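Local atomic coordinates of endo-beta-1,4-xylanase Xyn10C (PDB entry 1GNY), a protein that cleaves internal beta-1,4 linkages of xylan through its C-terminal catalytic domain, and binds xylan chains and xylooligosaccharides through the N-terminal family 15 carbohydrate-binding module described here. Residues A[57-62]-A[76-81]; A[93-98]-A[106-111]; A[33-38]-A[128-133]. All coordinates share one frame; numbering follows the deposited sequence.

Contact 1: A[57-62]-A[76-81]. With XYP (beta-D-xylopyranose), chain B; XYP (beta-D-xylopyranose), chain C.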
loop_
_atom_site.group_PDB
_atom_site.type_symbol
_atom_site.label_atom_id
_atom_site.label_comp_id
_atom_site.label_asym_id
_atom_site.label_seq_id
_atom_site.Cartn_x
_atom_site.Cartn_y
_atom_site.Cartn_z
ATOM N N ALA A 57 6.663 9.824 -8.019
ATOM C CA ALA A 57 7.296 8.588 -7.551
ATOM C C ALA A 57 6.433 7.391 -7.954
ATOM O O ALA A 57 5.216 7.515 -8.083
ATOM C CB ALA A 57 7.479 8.589 -6.036
ATOM N N VAL A 58 7.074 6.256 -8.158
ATOM C CA VAL A 58 6.397 4.989 -8.488
ATOM C C VAL A 58 6.571 3.992 -7.349
ATOM O O VAL A 58 7.695 3.647 -7.004
ATOM C CB VAL A 58 6.919 4.370 -9.787
ATOM C CG1 VAL A 58 6.201 3.073 -10.096
ATOM C CG2 VAL A 58 6.734 5.382 -10.918
ATOM N N ILE A 59 5.453 3.550 -6.779
ATOM C CA ILE A 59 5.424 2.509 -5.744
ATOM C C ILE A 59 5.187 1.172 -6.436
ATOM O O ILE A 59 4.209 1.037 -7.197
ATOM C CB ILE A 59 4.284 2.779 -4.720
ATOM C CG1 ILE A 59 4.426 4.173 -4.101
ATOM C CG2 ILE A 59 4.247 1.705 -3.634
ATOM C CD1 ILE A 59 3.166 4.651 -3.433
ATOM N N ALA A 60 6.058 0.210 -6.196
ATOM C CA ALA A 60 5.867 -1.147 -6.750
ATOM C C ALA A 60 5.818 -2.137 -5.593
ATOM O O ALA A 60 6.762 -2.198 -4.787
ATOM C CB ALA A 60 6.973 -1.502 -7.706
ATOM N N MET A 61 4.729 -2.906 -5.503
ATOM C CA MET A 61 4.580 -3.919 -4.457
ATOM C C MET A 61 4.529 -5.324 -5.036
ATOM O O MET A 61 3.776 -5.548 -5.960
ATOM C CB MET A 61 3.296 -3.670 -3.649
ATOM C CG MET A 61 3.257 -2.362 -2.961
ATOM S SD MET A 61 2.094 -2.430 -1.543
ATOM C CE MET A 61 2.265 -0.758 -0.996
ATOM N N VAL A 62 5.317 -6.255 -4.502
ATOM C CA VAL A 62 5.171 -7.680 -4.918
ATOM C C VAL A 62 4.234 -8.266 -3.871
ATOM O O VAL A 62 4.557 -8.219 -2.670
ATOM C CB VAL A 62 6.472 -8.458 -4.946
ATOM C CG1 VAL A 62 6.208 -9.951 -5.253
ATOM C CG2 VAL A 62 7.428 -7.884 -6.000
ATOM N N LEU A 76 -7.891 -4.288 -4.864
ATOM C CA LEU A 76 -6.720 -3.858 -4.028
ATOM C C LEU A 76 -6.320 -2.457 -4.421
ATOM O O LEU A 76 -6.075 -2.151 -5.632
ATOM C CB LEU A 76 -5.529 -4.800 -4.180
ATOM C CG LEU A 76 -5.594 -6.133 -3.448
ATOM C CD1 LEU A 76 -4.401 -7.001 -3.851
ATOM C CD2 LEU A 76 -5.671 -5.950 -1.928
ATOM N N GLN A 77 -6.161 -1.623 -3.402
ATOM C CA GLN A 77 -5.777 -0.224 -3.587
ATOM C C GLN A 77 -4.498 0.128 -2.843
ATOM O O GLN A 77 -4.491 0.116 -1.616
ATOM C CB GLN A 77 -6.890 0.718 -3.108
ATOM C CG GLN A 77 -6.516 2.208 -3.186
ATOM C CD GLN A 77 -7.642 3.141 -2.780
ATOM O OE1 GLN A 77 -8.519 2.794 -1.977
ATOM N NE2 GLN A 77 -7.606 4.345 -3.326
ATOM N N ILE A 78 -3.440 0.387 -3.593
ATOM C CA ILE A 78 -2.209 1.012 -3.047
ATOM C C ILE A 78 -2.593 2.484 -2.846
ATOM O O ILE A 78 -3.163 3.091 -3.732
ATOM C CB ILE A 78 -0.984 0.861 -3.985
ATOM C CG1 ILE A 78 -0.559 -0.607 -4.105
ATOM C CG2 ILE A 78 0.182 1.733 -3.502
ATOM C CD1 ILE A 78 0.410 -0.873 -5.224
ATOM N N PHE A 79 -2.185 3.087 -1.738
ATOM C CA PHE A 79 -2.482 4.495 -1.455
ATOM C C PHE A 79 -1.366 5.144 -0.648
ATOM O O PHE A 79 -0.534 4.458 -0.092
ATOM C CB PHE A 79 -3.829 4.627 -0.716
ATOM C CG PHE A 79 -3.846 3.996 0.657
ATOM C CD1 PHE A 79 -3.961 2.618 0.827
ATOM C CD2 PHE A 79 -3.706 4.789 1.791
ATOM C CE1 PHE A 79 -3.968 2.036 2.094
ATOM C CE2 PHE A 79 -3.670 4.221 3.043
ATOM C CZ PHE A 79 -3.822 2.834 3.210
ATOM N N ALA A 80 -1.385 6.470 -0.564
ATOM C CA ALA A 80 -0.456 7.229 0.250
ATOM C C ALA A 80 -1.208 8.461 0.771
ATOM O O ALA A 80 -2.108 8.961 0.114
ATOM C CB ALA A 80 0.769 7.627 -0.559
ATOM N N GLN A 81 -0.878 8.925 1.962
ATOM C CA GLN A 81 -1.562 10.114 2.540
ATOM C C GLN A 81 -0.650 10.769 3.588
ATOM O O GLN A 81 0.238 10.139 4.178
ATOM C CB GLN A 81 -2.929 9.727 3.191
ATOM C CG GLN A 81 -2.786 8.674 4.294
ATOM C CD GLN A 81 -4.084 7.993 4.782
ATOM O OE1 GLN A 81 -4.025 6.832 5.207
ATOM N NE2 GLN A 81 -5.217 8.737 4.827
HETATM C C1 XYP B . -6.568 6.581 10.235
HETATM C C2 XYP B . -6.043 5.752 9.074
HETATM C C3 XYP B . -6.189 6.508 7.757
HETATM C C4 XYP B . -7.597 7.097 7.624
HETATM C C5 XYP B . -7.932 7.852 8.894
HETATM O O2 XYP B . -4.662 5.460 9.266
HETATM O O3 XYP B . -5.919 5.648 6.660
HETATM O O4 XYP B . -7.591 7.986 6.530
HETATM O O5 XYP B . -7.838 7.026 10.034
HETATM C C1 XYP C . -8.738 8.016 5.673
HETATM C C2 XYP C . -9.073 9.472 5.408
HETATM C C3 XYP C . -10.258 9.514 4.461
HETATM C C4 XYP C . -9.953 8.734 3.200
HETATM C C5 XYP C . -9.511 7.344 3.599
HETATM O O2 XYP C . -9.424 10.126 6.625
HETATM O O3 XYP C . -10.510 10.839 4.031
HETATM O O4 XYP C . -11.139 8.654 2.412
HETATM O O5 XYP C . -8.417 7.383 4.526
#

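Contact 2: A[93-98]-A[106-111]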
loop_
_atom_site.group_PDB
_atom_site.type_symbol
_atom_site.label_atom_id
_atom_site.label_comp_id
_atom_site.label_asym_id
_atom_site.label_seq_id
_atom_site.Cartn_x
_atom_site.Cartn_y
_atom_site.Cartn_z
ATOM N N CYS A 93 -5.162 4.962 -7.533
ATOM C CA CYS A 93 -4.592 3.672 -7.911
ATOM C C CYS A 93 -5.564 2.569 -7.537
ATOM O O CYS A 93 -6.186 2.628 -6.483
ATOM C CB CYS A 93 -3.254 3.453 -7.220
ATOM S SG CYS A 93 -2.002 4.673 -7.694
ATOM N N LEU A 94 -5.721 1.594 -8.422
ATOM C CA LEU A 94 -6.583 0.440 -8.141
ATOM C C LEU A 94 -6.220 -0.735 -9.010
ATOM O O LEU A 94 -5.899 -0.565 -10.192
ATOM C CB LEU A 94 -8.057 0.778 -8.366
ATOM C CG LEU A 94 -9.048 -0.275 -7.865
ATOM C CD1 LEU A 94 -9.039 -0.314 -6.349
ATOM C CD2 LEU A 94 -10.419 0.040 -8.394
ATOM N N ALA A 95 -6.251 -1.912 -8.400
ATOM C CA ALA A 95 -6.076 -3.191 -9.071
ATOM C C ALA A 95 -7.390 -3.914 -8.882
ATOM O O ALA A 95 -7.757 -4.329 -7.782
ATOM C CB ALA A 95 -4.940 -3.985 -8.462
ATOM N N GLY A 96 -8.137 -4.106 -9.959
ATOM C CA GLY A 96 -9.386 -4.776 -9.779
ATOM C C GLY A 96 -9.289 -6.298 -9.726
ATOM O O GLY A 96 -8.345 -6.864 -10.234
ATOM N N SER A 97 -10.270 -6.912 -9.091
ATOM C CA SER A 97 -10.331 -8.371 -8.858
ATOM C C SER A 97 -10.044 -9.193 -10.127
ATOM O O SER A 97 -9.309 -10.200 -10.096
ATOM C CB SER A 97 -11.671 -8.789 -8.251
ATOM O OG SER A 97 -11.669 -10.200 -7.956
ATOM N N SER A 98 -10.586 -8.713 -11.238
ATOM C CA SER A 98 -10.388 -9.368 -12.564
ATOM C C SER A 98 -8.915 -9.494 -13.000
ATOM O O SER A 98 -8.546 -10.432 -13.723
ATOM C CB SER A 98 -11.214 -8.662 -13.651
ATOM O OG SER A 98 -10.815 -7.326 -13.823
ATOM N N LEU A 106 2.251 -11.465 -7.764
ATOM C CA LEU A 106 1.983 -10.354 -8.694
ATOM C C LEU A 106 2.712 -9.094 -8.275
ATOM O O LEU A 106 2.975 -8.882 -7.087
ATOM C CB LEU A 106 0.502 -9.986 -8.680
ATOM C CG LEU A 106 -0.484 -11.068 -9.053
ATOM C CD1 LEU A 106 -1.868 -10.711 -8.506
ATOM C CD2 LEU A 106 -0.464 -11.280 -10.574
ATOM N N THR A 107 2.988 -8.241 -9.256
ATOM C CA THR A 107 3.565 -6.920 -9.004
ATOM C C THR A 107 2.503 -5.880 -9.325
ATOM O O THR A 107 2.002 -5.785 -10.479
ATOM C CB THR A 107 4.819 -6.649 -9.844
ATOM O OG1 THR A 107 5.853 -7.576 -9.477
ATOM C CG2 THR A 107 5.410 -5.290 -9.530
ATOM N N LEU A 108 2.155 -5.096 -8.314
ATOM C CA LEU A 108 1.205 -4.000 -8.447
ATOM C C LEU A 108 1.937 -2.673 -8.307
ATOM O O LEU A 108 2.826 -2.535 -7.484
ATOM C CB LEU A 108 0.129 -4.091 -7.375
ATOM C CG LEU A 108 -0.669 -5.397 -7.362
ATOM C CD1 LEU A 108 -1.691 -5.376 -6.260
ATOM C CD2 LEU A 108 -1.354 -5.667 -8.695
ATOM N N THR A 109 1.572 -1.713 -9.148
ATOM C CA THR A 109 2.240 -0.417 -9.151
ATOM C C THR A 109 1.269 0.750 -9.012
ATOM O O THR A 109 0.065 0.660 -9.348
ATOM C CB THR A 109 3.166 -0.215 -10.369
ATOM O OG1 THR A 109 2.375 -0.053 -11.552
ATOM C CG2 THR A 109 4.064 -1.389 -10.644
ATOM N N CYS A 110 1.816 1.860 -8.514
ATOM C CA CYS A 110 1.046 3.059 -8.257
ATOM C C CYS A 110 1.920 4.272 -8.419
ATOM O O CYS A 110 2.955 4.370 -7.771
ATOM C CB CYS A 110 0.491 3.050 -6.826
ATOM S SG CYS A 110 -0.469 4.504 -6.379
ATOM N N THR A 111 1.530 5.171 -9.311
ATOM C CA THR A 111 2.264 6.440 -9.500
ATOM C C THR A 111 1.599 7.560 -8.682
ATOM O O THR A 111 0.394 7.812 -8.803
ATOM C CB THR A 111 2.321 6.863 -10.972
ATOM O OG1 THR A 111 3.073 5.913 -11.721
ATOM C CG2 THR A 111 3.103 8.141 -11.160
#

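Contact 3: A[33-38]-A[128-133]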
loop_
_atom_site.group_PDB
_atom_site.type_symbol
_atom_site.label_atom_id
_atom_site.label_comp_id
_atom_site.label_asym_id
_atom_site.label_seq_id
_atom_site.Cartn_x
_atom_site.Cartn_y
_atom_site.Cartn_z
ATOM N N VAL A 33 4.939 -9.459 5.072
ATOM C CA VAL A 33 3.833 -8.921 5.910
ATOM C C VAL A 33 2.486 -9.438 5.426
ATOM O O VAL A 33 2.188 -9.302 4.242
ATOM C CB VAL A 33 3.845 -7.370 5.893
ATOM C CG1 VAL A 33 2.616 -6.777 6.558
ATOM C CG2 VAL A 33 5.137 -6.820 6.563
ATOM N N THR A 34 1.677 -9.969 6.339
ATOM C CA THR A 34 0.350 -10.544 5.985
ATOM C C THR A 34 -0.708 -9.915 6.871
ATOM O O THR A 34 -0.489 -9.693 8.074
ATOM C CB THR A 34 0.307 -12.102 6.111
ATOM O OG1 THR A 34 1.377 -12.664 5.344
ATOM C CG2 THR A 34 -1.000 -12.713 5.563
ATOM N N PHE A 35 -1.851 -9.630 6.261
ATOM C CA PHE A 35 -3.030 -9.197 7.012
ATOM C C PHE A 35 -4.294 -9.966 6.594
ATOM O O PHE A 35 -4.409 -10.462 5.448
ATOM C CB PHE A 35 -3.244 -7.678 6.945
ATOM C CG PHE A 35 -3.696 -7.141 5.609
ATOM C CD1 PHE A 35 -2.749 -6.780 4.630
ATOM C CD2 PHE A 35 -5.037 -6.896 5.348
ATOM C CE1 PHE A 35 -3.144 -6.274 3.428
ATOM C CE2 PHE A 35 -5.435 -6.372 4.130
ATOM C CZ PHE A 35 -4.476 -6.041 3.170
ATOM N N ALA A 36 -5.226 -10.045 7.546
ATOM C CA ALA A 36 -6.572 -10.575 7.332
ATOM C C ALA A 36 -7.445 -9.458 6.718
ATOM O O ALA A 36 -7.623 -8.365 7.296
ATOM C CB ALA A 36 -7.182 -11.056 8.638
ATOM N N ALA A 37 -7.928 -9.696 5.506
ATOM C CA ALA A 37 -8.739 -8.720 4.767
ATOM C C ALA A 37 -10.207 -8.784 5.243
ATOM O O ALA A 37 -11.102 -9.336 4.583
ATOM C CB ALA A 37 -8.630 -8.968 3.263
ATOM N N LEU A 38 -10.421 -8.227 6.420
ATOM C CA LEU A 38 -11.718 -8.348 7.132
ATOM C C LEU A 38 -12.884 -7.576 6.542
ATOM O O LEU A 38 -14.042 -7.993 6.700
ATOM C CB LEU A 38 -11.569 -7.956 8.603
ATOM C CG LEU A 38 -10.598 -8.840 9.397
ATOM C CD1 LEU A 38 -10.286 -8.192 10.747
ATOM C CD2 LEU A 38 -11.059 -10.284 9.517
ATOM N N VAL A 128 2.000 5.112 3.811
ATOM C CA VAL A 128 1.847 4.394 2.540
ATOM C C VAL A 128 1.365 2.980 2.821
ATOM O O VAL A 128 1.792 2.357 3.801
ATOM C CB VAL A 128 3.203 4.330 1.748
ATOM C CG1 VAL A 128 3.029 3.587 0.404
ATOM C CG2 VAL A 128 3.776 5.716 1.538
ATOM N N GLY A 129 0.476 2.447 2.001
ATOM C CA GLY A 129 0.068 1.068 2.196
ATOM C C GLY A 129 -0.795 0.496 1.107
ATOM O O GLY A 129 -0.810 1.066 0.000
ATOM N N ILE A 130 -1.422 -0.627 1.419
ATOM C CA ILE A 130 -2.354 -1.324 0.504
ATOM C C ILE A 130 -3.559 -1.774 1.306
ATOM O O ILE A 130 -3.419 -2.228 2.442
ATOM C CB ILE A 130 -1.645 -2.494 -0.258
ATOM C CG1 ILE A 130 -2.517 -2.998 -1.422
ATOM C CG2 ILE A 130 -1.178 -3.575 0.694
ATOM C CD1 ILE A 130 -1.782 -4.023 -2.332
ATOM N N GLN A 131 -4.744 -1.659 0.719
ATOM C CA GLN A 131 -5.989 -1.994 1.416
ATOM C C GLN A 131 -6.989 -2.698 0.496
ATOM O O GLN A 131 -6.941 -2.494 -0.736
ATOM C CB GLN A 131 -6.646 -0.751 2.049
ATOM C CG GLN A 131 -7.062 0.328 1.020
ATOM C CD GLN A 131 -7.654 1.581 1.681
ATOM O OE1 GLN A 131 -7.666 1.675 2.920
ATOM N NE2 GLN A 131 -8.162 2.537 0.852
ATOM N N ALA A 132 -7.853 -3.482 1.096
ATOM C CA ALA A 132 -8.904 -4.165 0.366
ATOM C C ALA A 132 -10.076 -3.202 0.160
ATOM O O ALA A 132 -10.376 -2.375 1.019
ATOM C CB ALA A 132 -9.357 -5.379 1.136
ATOM N N LYS A 133 -10.753 -3.345 -0.969
ATOM C CA LYS A 133 -11.956 -2.556 -1.264
ATOM C C LYS A 133 -13.059 -3.486 -1.786
ATOM O O LYS A 133 -12.818 -4.277 -2.690
ATOM C CB LYS A 133 -11.714 -1.478 -2.324
ATOM C CG LYS A 133 -10.602 -0.446 -2.042
ATOM C CD LYS A 133 -10.958 0.468 -0.949
ATOM C CE LYS A 133 -11.880 1.636 -1.368
ATOM N NZ LYS A 133 -12.552 2.102 -0.056
#

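Contact 1: A[57-62]-A[76-81]
In this β-sandwich of a family 15 carbohydrate-binding module, the flat carboxamide of Gln81 binds the xylooligosaccharide and the Phe79 ring lies on the same side of strand 76-81, while Ile78 turns the other way onto Ile59 and Met61. The Phe79 ring has Gln77 O in its plane at one edge and meets O3 of the chain B xylose only obliquely. The Gln81 amide is divided between two sugars. OE1 lies 2.7 Å from O3 of the chain B xylose and also accepts from Gln127 NE2. Gln81 NE2 donates to O4 of the same sugar, the glycosidic oxygen, at 3.0 Å and 161°, with a weak, long bond to O5 of the chain C xylose. Trp86 O takes a further bond from NE2, so both ends of the amide have protein partners that fix its flip.

The strand illustrates how alternation serves two environments: Gln77, Phe79 and Gln81 lie on the side turned from strand 58-65, where Gln81 alone of the segment bonds to the sugar, whereas Ile78 enters the core between the sheets. With CG2 anti to the backbone N and CG1 beside it (chi1 -66°), Ile78 offers both branches to strand 58-65. Its CG2 lies 4.1 Å from Ile59 CG2, the two side chains passing alongside in opposing directions. Met61 reaches across with an extended chain, and strand 126-133 closes in through Val128 on Ile59 and Ile130 on Met61. At the strand 106-111 side, Leu108 and Cys110 touch Ile78. The closest approach is 3.9 Å, from Met61 CG to Ile78 CD1.

Contact 2: A[93-98]-A[106-111]
A single covalent link dominates here: Cys93 and Cys110 form a disulfide that ties a loop to strand 106-111 of the β-sandwich. In the six-stranded sheet this strand pairs with 58-65, while the loop is hydrogen-bonded to strand 75-82, so the bridge fastens a loop attached to one sheet to a strand of the other. The SG atoms of Cys93 and Cys110 are 2.0 Å apart, and chi3 of 77° gives the bridge a right-handed twist. The two cysteines reach it differently: Cys93 holds SG beside its backbone N (chi1 -63°), whereas in Cys110 the sulfur stands opposite the N (chi1 179°). The CA atoms of Cys93 and Cys110 end 5.7 Å apart, and the touching backbones run nearly antiparallel.

Hydrogen bonding plays no part between the two segments and is supplied by their surroundings. Ala95 N bonds to Leu76 O, and Ser97 is held by Asn75 and Lys70, which fasten the loop to the rest of the fold. The strand for its part bonds through Leu108 and Cys110 to Met61 and Ile59. The example shows how a disulfide can hold a loop against a strand with which it forms no backbone ladder.

Apolar contact completes the account. Leu108 directs its fork at Ala95, with both methyls sharing the approach, and its other neighbours include Ile78, which Cys110 also touches. Cys93 SG passes Thr111 N at 3.9 Å, a plain van der Waals distance. Ala95 CB rests 4.0 Å from Leu108 CD2 and 4.2 Å from Leu108 CD1.

Contact 3: A[33-38]-A[128-133]
Phe35 drops from strand 32-36 towards Ile130, and its side chain can be followed from root to tip. CB points to the opposing strand, and the first torsion, chi1 71°, sets CG between the backbone N and the carbonyl carbon, which carries the ring across toward strand 126-133. From there the far part of the ring does the touching. CE1 approaches the CG2 branch of Ile130 at 4.3 Å and lies 4.2 Å from Ile130 O. CZ, the tip, comes nearest to that carbonyl, 4.0 Å from Ile130 O, which meets the ring obliquely. Ala44 and Ile140 also touch Phe35, so it touches residues of both sheets.

Beyond the strand end a second, smaller contact follows. Ala37 is the centre of an inverse gamma turn, whose Leu38 N to Ala36 O bond is weak, and its CB faces Ala132 CB at 4.2 Å. Methyl meets methyl, and the small side chains let the turn lie close to the strand: the CA atoms of Ala37 and Ala132 are 6.3 Å apart. On the outer side of strand 126-133, Gln131 bonds instead to Gln77 and to Ser18 of the glycan pocket.

This is the face-to-face packing of a β-sandwich core. No hydrogen bond or charge crosses between the segments, which implies that the two sheets are held together here by shape and dispersion, with backbone hydrogen bonds made within each sheet.

Contacts 1 and 3 are buried and join the two sheets through the core: contact 1 packs strand 58-65 against 75-82, and contact 3 packs strand 32-36 against 126-133. Strands 58-65 and 32-36 both pair with 139-149, whereas 75-82 and 126-133 are direct neighbours, bonded from Phe79 N to Gly129 O. Contact 2 sits nearer the surface and adds a covalent bridge to a smaller apolar contact; its strand 106-111 borders 58-65 of contact 1. Leu108 CD1 and Ile130 CD1 bring contacts 2 and 3 together. Contact 1 alone extends to the sugar, through a residue on the outer face of its strand.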